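Local coordinates for TcpB (Brucella melitensis, PDB 4LQC), which is a bacterial TIR-domain protein, built on the parallel-sheet fold shared by Toll/interleukin-1 receptor domains, at residues A20-L25 against I36-Y41. The protein carries 2 engineered substitutions. Sequence-based numbering, arbitrary orientation.
Sequences AFVQDL and IFYDAY
Val-22 and Tyr-38 make the apolar part of this contact. CG1 of Val-22 lies 3.5 Å from Tyr-38 CE1 and 3.7 Å from Tyr-38 CD1, meeting the ring obliquely, beside its CD1-CE1 bond. That methyl stands anti to the backbone N (chi1 -178°), which carries it out from helix 18-31 to the tyrosine. A short, branched valine suits a buried helix position that also packs on His-13 of strand 7-14 and Val-66 of strand 60-68.

Gln-23, next along the helix, adds a looser contact: its CB and CG methylenes each pass 3.9 Å from the Tyr-38 OH. An exposed place suits its long polar chain, whose aliphatic base borders the phenol while the extended chain carries the amide away from the hydroxyl.

No hydrogen bond links the two segments. The phenol OH instead hydrogen-bonds to the carbonyl O of Lys-18, early in the same helix, and the Lys-18 side chain makes a cation-pi contact with the ring.

Tyrosine thus serves both environments, its ring against valine and its hydroxyl on the helix backbone. Within the beta-alpha-beta unit joining strands 7-14 and 36-43, the pairing is modest and largely apolar, with a polar tie running from Tyr-38 to Lys-18.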
ATOM      1  N   ALA B  20      -3.635   9.614  11.889  1.00 46.57           N
ATOM      2  CA  ALA B  20      -2.413   8.918  11.498  1.00 42.50           C
ATOM      3  C   ALA B  20      -1.740   9.633  10.322  1.00 43.36           C
ATOM      4  O   ALA B  20      -1.234  10.745  10.483  1.00 44.56           O
ATOM      5  CB  ALA B  20      -2.699   7.468  11.171  1.00 39.84           C
ATOM      6  N   PHE B  21      -1.745   9.005   9.145  1.00 41.36           N
ATOM      7  CA  PHE B  21      -1.086   9.576   7.965  1.00 40.95           C
ATOM      8  C   PHE B  21      -1.529  10.999   7.624  1.00 40.20           C
ATOM      9  O   PHE B  21      -0.688  11.833   7.283  1.00 42.30           O
ATOM     10  CB  PHE B  21      -1.231   8.678   6.720  1.00 39.67           C
ATOM     11  CG  PHE B  21      -0.698   9.315   5.450  1.00 35.19           C
ATOM     12  CD1 PHE B  21       0.668   9.497   5.272  1.00 32.15           C
ATOM     13  CD2 PHE B  21      -1.563   9.761   4.455  1.00 33.46           C
ATOM     14  CE1 PHE B  21       1.166  10.098   4.117  1.00 28.29           C
ATOM     15  CE2 PHE B  21      -1.068  10.363   3.298  1.00 31.17           C
ATOM     16  CZ  PHE B  21       0.302  10.531   3.136  1.00 28.49           C
ATOM     17  N   VAL B  22      -2.829  11.284   7.698  1.00 40.60           N
ATOM     18  CA  VAL B  22      -3.304  12.622   7.344  1.00 39.78           C
ATOM     19  C   VAL B  22      -2.668  13.705   8.235  1.00 38.07           C
ATOM     20  O   VAL B  22      -2.197  14.727   7.739  1.00 36.42           O
ATOM     21  CB  VAL B  22      -4.853  12.723   7.357  1.00 38.89           C
ATOM     22  CG1 VAL B  22      -5.311  14.122   6.942  1.00 35.42           C
ATOM     23  CG2 VAL B  22      -5.464  11.662   6.453  1.00 34.97           C
ATOM     24  N   GLN B  23      -2.621  13.488   9.542  1.00 40.41           N
ATOM     25  CA  GLN B  23      -2.025  14.509  10.407  1.00 41.94           C
ATOM     26  C   GLN B  23      -0.532  14.678  10.124  1.00 40.91           C
ATOM     27  O   GLN B  23      -0.030  15.808  10.069  1.00 41.84           O
ATOM     28  CB  GLN B  23      -2.264  14.217  11.888  1.00 50.74           C
ATOM     29  CG  GLN B  23      -2.197  15.468  12.767  1.00 55.52           C
ATOM     30  CD  GLN B  23      -2.225  15.150  14.249  1.00 63.88           C
ATOM     31  OE1 GLN B  23      -1.980  14.012  14.657  1.00 69.10           O
ATOM     32  NE2 GLN B  23      -2.510  16.161  15.070  1.00 62.48           N
ATOM     33  N   ASP B  24       0.171  13.562   9.957  1.00 36.05           N
ATOM     34  CA  ASP B  24       1.547  13.579   9.472  1.00 39.20           C
ATOM     35  C   ASP B  24       1.720  14.485   8.250  1.00 38.75           C
ATOM     36  O   ASP B  24       2.576  15.364   8.243  1.00 39.31           O
ATOM     37  CB  ASP B  24       1.974  12.172   9.045  1.00 45.06           C
ATOM     38  CG  ASP B  24       2.058  11.191  10.202  1.00 50.87           C
ATOM     39  OD1 ASP B  24       2.535  10.054   9.955  1.00 54.40           O
ATOM     40  OD2 ASP B  24       1.646  11.543  11.329  1.00 51.57           O
ATOM     41  N   LEU B  25       0.914  14.251   7.213  1.00 37.04           N
ATOM     42  CA  LEU B  25       1.017  14.994   5.953  1.00 33.20           C
ATOM     43  C   LEU B  25       0.572  16.455   6.080  1.00 36.08           C
ATOM     44  O   LEU B  25       1.101  17.331   5.393  1.00 35.44           O
ATOM     45  CB  LEU B  25       0.216  14.300   4.855  1.00 28.76           C
ATOM     46  CG  LEU B  25       0.229  14.981   3.488  1.00 31.38           C
ATOM     47  CD1 LEU B  25       1.646  15.241   2.983  1.00 29.32           C
ATOM     48  CD2 LEU B  25      -0.551  14.142   2.488  1.00 34.59           C
ATOM     49  N   ILE B  36      -3.296  24.526   4.168  1.00 41.36           N
ATOM     50  CA  ILE B  36      -4.089  23.299   3.966  1.00 39.78           C
ATOM     51  C   ILE B  36      -5.330  23.239   4.834  1.00 40.02           C
ATOM     52  O   ILE B  36      -5.240  23.399   6.069  1.00 37.94           O
ATOM     53  CB  ILE B  36      -3.283  22.035   4.317  1.00 43.03           C
ATOM     54  CG1 ILE B  36      -1.862  22.153   3.795  1.00 42.59           C
ATOM     55  CG2 ILE B  36      -3.929  20.775   3.722  1.00 41.18           C
ATOM     56  CD1 ILE B  36      -0.889  21.977   4.870  1.00 47.23           C
ATOM     57  N   PHE B  37      -6.476  23.009   4.188  1.00 36.67           N
ATOM     58  CA  PHE B  37      -7.722  22.698   4.876  1.00 35.95           C
ATOM     59  C   PHE B  37      -7.756  21.204   5.194  1.00 38.73           C
ATOM     60  O   PHE B  37      -7.393  20.364   4.357  1.00 37.17           O
ATOM     61  CB  PHE B  37      -8.941  23.041   4.003  1.00 41.66           C
ATOM     62  CG  PHE B  37      -9.252  24.517   3.924  1.00 40.40           C
ATOM     63  CD1 PHE B  37      -9.599  25.222   5.060  1.00 41.94           C
ATOM     64  CD2 PHE B  37      -9.221  25.182   2.709  1.00 40.06           C
ATOM     65  CE1 PHE B  37      -9.894  26.563   4.993  1.00 45.31           C
ATOM     66  CE2 PHE B  37      -9.519  26.521   2.631  1.00 43.13           C
ATOM     67  CZ  PHE B  37      -9.858  27.215   3.776  1.00 47.81           C
ATOM     68  N   TYR B  38      -8.223  20.872   6.389  1.00 34.97           N
ATOM     69  CA  TYR B  38      -8.103  19.516   6.897  1.00 38.56           C
ATOM     70  C   TYR B  38      -9.333  19.094   7.694  1.00 40.25           C
ATOM     71  O   TYR B  38     -10.038  18.158   7.307  1.00 37.98           O
ATOM     72  CB  TYR B  38      -6.811  19.462   7.724  1.00 42.02           C
ATOM     73  CG  TYR B  38      -6.636  18.391   8.766  1.00 39.53           C
ATOM     74  CD1 TYR B  38      -6.946  17.064   8.511  1.00 39.66           C
ATOM     75  CD2 TYR B  38      -6.056  18.708   9.988  1.00 39.34           C
ATOM     76  CE1 TYR B  38      -6.735  16.090   9.477  1.00 43.70           C
ATOM     77  CE2 TYR B  38      -5.845  17.761  10.943  1.00 44.25           C
ATOM     78  CZ  TYR B  38      -6.179  16.448  10.693  1.00 52.97           C
ATOM     79  OH  TYR B  38      -5.954  15.497  11.672  1.00 58.31           O
ATOM     80  N   ASP B  39      -9.605  19.807   8.785  1.00 39.69           N
ATOM     81  CA  ASP B  39     -10.658  19.407   9.726  1.00 42.75           C
ATOM     82  C   ASP B  39     -12.056  19.213   9.134  1.00 37.43           C
ATOM     83  O   ASP B  39     -12.778  18.312   9.568  1.00 36.14           O
ATOM     84  CB  ASP B  39     -10.754  20.386  10.900  1.00 36.87           C
ATOM     85  CG  ASP B  39     -11.885  20.036  11.848  1.00 37.05           C
ATOM     86  OD1 ASP B  39     -11.772  19.025  12.565  1.00 44.98           O
ATOM     87  OD2 ASP B  39     -12.893  20.761  11.875  1.00 40.43           O
ATOM     88  N   ALA B  40     -12.435  20.054   8.169  1.00 34.28           N
ATOM     89  CA  ALA B  40     -13.787  20.023   7.598  1.00 36.74           C
ATOM     90  C   ALA B  40     -13.914  19.046   6.446  1.00 38.07           C
ATOM     91  O   ALA B  40     -14.966  18.939   5.816  1.00 39.13           O
ATOM     92  CB  ALA B  40     -14.229  21.433   7.149  1.00 36.36           C
ATOM     93  N   TYR B  41     -12.835  18.330   6.164  1.00 41.86           N
ATOM     94  CA  TYR B  41     -12.830  17.431   5.027  1.00 37.25           C
ATOM     95  C   TYR B  41     -12.702  15.978   5.433  1.00 37.84           C
ATOM     96  O   TYR B  41     -12.251  15.146   4.657  1.00 37.41           O
ATOM     97  CB  TYR B  41     -11.759  17.860   4.021  1.00 36.89           C
ATOM     98  CG  TYR B  41     -12.149  19.181   3.407  1.00 40.46           C
ATOM     99  CD1 TYR B  41     -13.073  19.229   2.369  1.00 38.35           C
ATOM    100  CD2 TYR B  41     -11.661  20.378   3.905  1.00 38.25           C
ATOM    101  CE1 TYR B  41     -13.470  20.426   1.827  1.00 38.82           C
ATOM    102  CE2 TYR B  41     -12.052  21.592   3.357  1.00 35.78           C
ATOM    103  CZ  TYR B  41     -12.958  21.603   2.324  1.00 40.15           C
ATOM    104  OH  TYR B  41     -13.370  22.791   1.774  1.00 44.72           O
TER